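Local structure of small archaeal modifier protein 1 (Haloferax volcanii DS2, 4HRO) at residues Asp28-Val31 with Gly32-Leu35. The protein serves as a ubiquitin-like modifier that is attached covalently to lysines of target proteins, and as a sulfur carrier in molybdenum cofactor biosynthesis. Residues are numbered along the deposited sequence; the frame is centred on the assembly and turned at random.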
ATOM      1  N   ASP A  28     -10.986  -4.120 -10.946  1.00 10.84           N
ATOM      2  CA  ASP A  28      -9.748  -4.657 -11.496  1.00 11.25           C
ATOM      3  C   ASP A  28      -8.538  -3.855 -11.017  1.00 10.07           C
ATOM      4  O   ASP A  28      -7.485  -3.908 -11.637  1.00 11.23           O
ATOM      5  CB  ASP A  28      -9.810  -4.695 -13.029  1.00 12.49           C
ATOM      6  CG  ASP A  28     -10.743  -5.786 -13.562  1.00 15.39           C
ATOM      7  OD1 ASP A  28     -11.154  -6.695 -12.809  1.00 17.06           O
ATOM      8  OD2 ASP A  28     -11.070  -5.738 -14.766  1.00 19.92           O
ATOM      9  N   ALA A  29      -8.658  -3.160  -9.885  1.00  9.31           N
ATOM     10  CA  ALA A  29      -7.506  -2.452  -9.311  1.00  8.81           C
ATOM     11  C   ALA A  29      -6.406  -3.430  -8.972  1.00  6.97           C
ATOM     12  O   ALA A  29      -6.654  -4.479  -8.384  1.00  7.89           O
ATOM     13  CB  ALA A  29      -7.905  -1.698  -8.057  1.00  9.43           C
ATOM     14  N   THR A  30      -5.184  -3.063  -9.306  1.00  6.69           N
ATOM     15  CA  THR A  30      -4.026  -3.858  -8.921  1.00  6.51           C
ATOM     16  C   THR A  30      -3.573  -3.491  -7.514  1.00  5.63           C
ATOM     17  O   THR A  30      -4.034  -2.518  -6.917  1.00  6.05           O
ATOM     18  CB  THR A  30      -2.875  -3.595  -9.879  1.00  7.19           C
ATOM     19  OG1 THR A  30      -2.522  -2.215  -9.761  1.00  7.63           O
ATOM     20  CG2 THR A  30      -3.250  -3.942 -11.310  1.00  8.70           C
ATOM     21  N   VAL A  31      -2.621  -4.249  -7.000  1.00  5.77           N
ATOM     22  CA  VAL A  31      -1.977  -3.896  -5.760  1.00  5.61           C
ATOM     23  C   VAL A  31      -1.376  -2.492  -5.836  1.00  5.72           C
ATOM     24  O   VAL A  31      -1.488  -1.702  -4.890  1.00  5.52           O
ATOM     25  CB  VAL A  31      -0.919  -4.973  -5.386  1.00  6.17           C
ATOM     26  CG1 VAL A  31      -0.027  -4.486  -4.259  1.00  7.36           C
ATOM     27  CG2 VAL A  31      -1.616  -6.301  -5.026  1.00  7.63           C
ATOM     28  N   GLY A  32      -0.744  -2.169  -6.960  1.00  5.92           N
ATOM     29  CA  GLY A  32      -0.225  -0.833  -7.195  1.00  6.00           C
ATOM     30  C   GLY A  32      -1.295   0.256  -7.158  1.00  5.62           C
ATOM     31  O   GLY A  32      -1.084   1.340  -6.606  1.00  5.80           O
ATOM     32  N   ASP A  33      -2.458  -0.028  -7.732  1.00  5.69           N
ATOM     33  CA  ASP A  33      -3.572   0.901  -7.642  1.00  6.16           C
ATOM     34  C   ASP A  33      -4.030   1.064  -6.187  1.00  5.75           C
ATOM     35  O   ASP A  33      -4.324   2.180  -5.743  1.00  5.98           O
ATOM     36  CB  ASP A  33      -4.760   0.438  -8.482  1.00  6.98           C
ATOM     37  CG  ASP A  33      -4.492   0.438  -9.967  1.00  7.69           C
ATOM     38  OD1 ASP A  33      -3.687   1.257 -10.444  1.00  9.77           O
ATOM     39  OD2 ASP A  33      -5.104  -0.392 -10.651  1.00  9.19           O
ATOM     40  N   ALA A  34      -4.075  -0.029  -5.427  1.00  5.51           N
ATOM     41  CA  ALA A  34      -4.439   0.058  -4.005  1.00  5.43           C
ATOM     42  C   ALA A  34      -3.385   0.846  -3.206  1.00  5.39           C
ATOM     43  O   ALA A  34      -3.733   1.584  -2.272  1.00  5.63           O
ATOM     44  CB  ALA A  34      -4.632  -1.333  -3.410  1.00  6.13           C
ATOM     45  N   LEU A  35      -2.114   0.718  -3.590  1.00  5.05           N
ATOM     46  CA  LEU A  35      -1.056   1.491  -2.959  1.00  5.45           C
ATOM     47  C   LEU A  35      -1.207   2.986  -3.267  1.00  5.36           C
ATOM     48  O   LEU A  35      -1.038   3.834  -2.394  1.00  5.60           O
ATOM     49  CB  LEU A  35       0.296   0.941  -3.412  1.00  5.09           C
ATOM     50  CG  LEU A  35       1.531   1.626  -2.855  1.00  6.28           C
ATOM     51  CD1 LEU A  35       1.544   1.647  -1.324  1.00  7.64           C
ATOM     52  CD2 LEU A  35       2.780   0.947  -3.411  1.00  7.65           C
TER
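T30 and D33 close a capping box at the start of helix 31-41, the helix that packs against the beta-grasp sheet of this ubiquitin-like protein. T30, the N-cap residue, holds OG1 between its own backbone N and carbonyl carbon (chi1 63°), which aims the oxygen at the first turn, where it accepts from D33 N at 3.0 Å. D33 reciprocates: CG lies beside its own backbone N, turning the carboxylate back so that OD2 accepts from T30 N at 3.0 Å. That bond is nearly straight, 168° at the hydrogen, yet it reaches OD2 from above the carboxylate plane, 39° out of it. The two side chains pass at a slant, with T30 OG1 and D33 OD2 3.3 Å apart. A valine in place of T30 would probably leave D33 N without its side-chain acceptor and the helix start less firmly closed. Inside the cap, regular helical bonding begins with A34 N to T30 O and L35 N to V31 O. V31 and L35 are buried, L35 against L83 of strand 80-84 and V31 against L71 and T75, whereas D33 stays exposed. Just ahead of the box, A29 CB rests 3.8 Å from D33 CB.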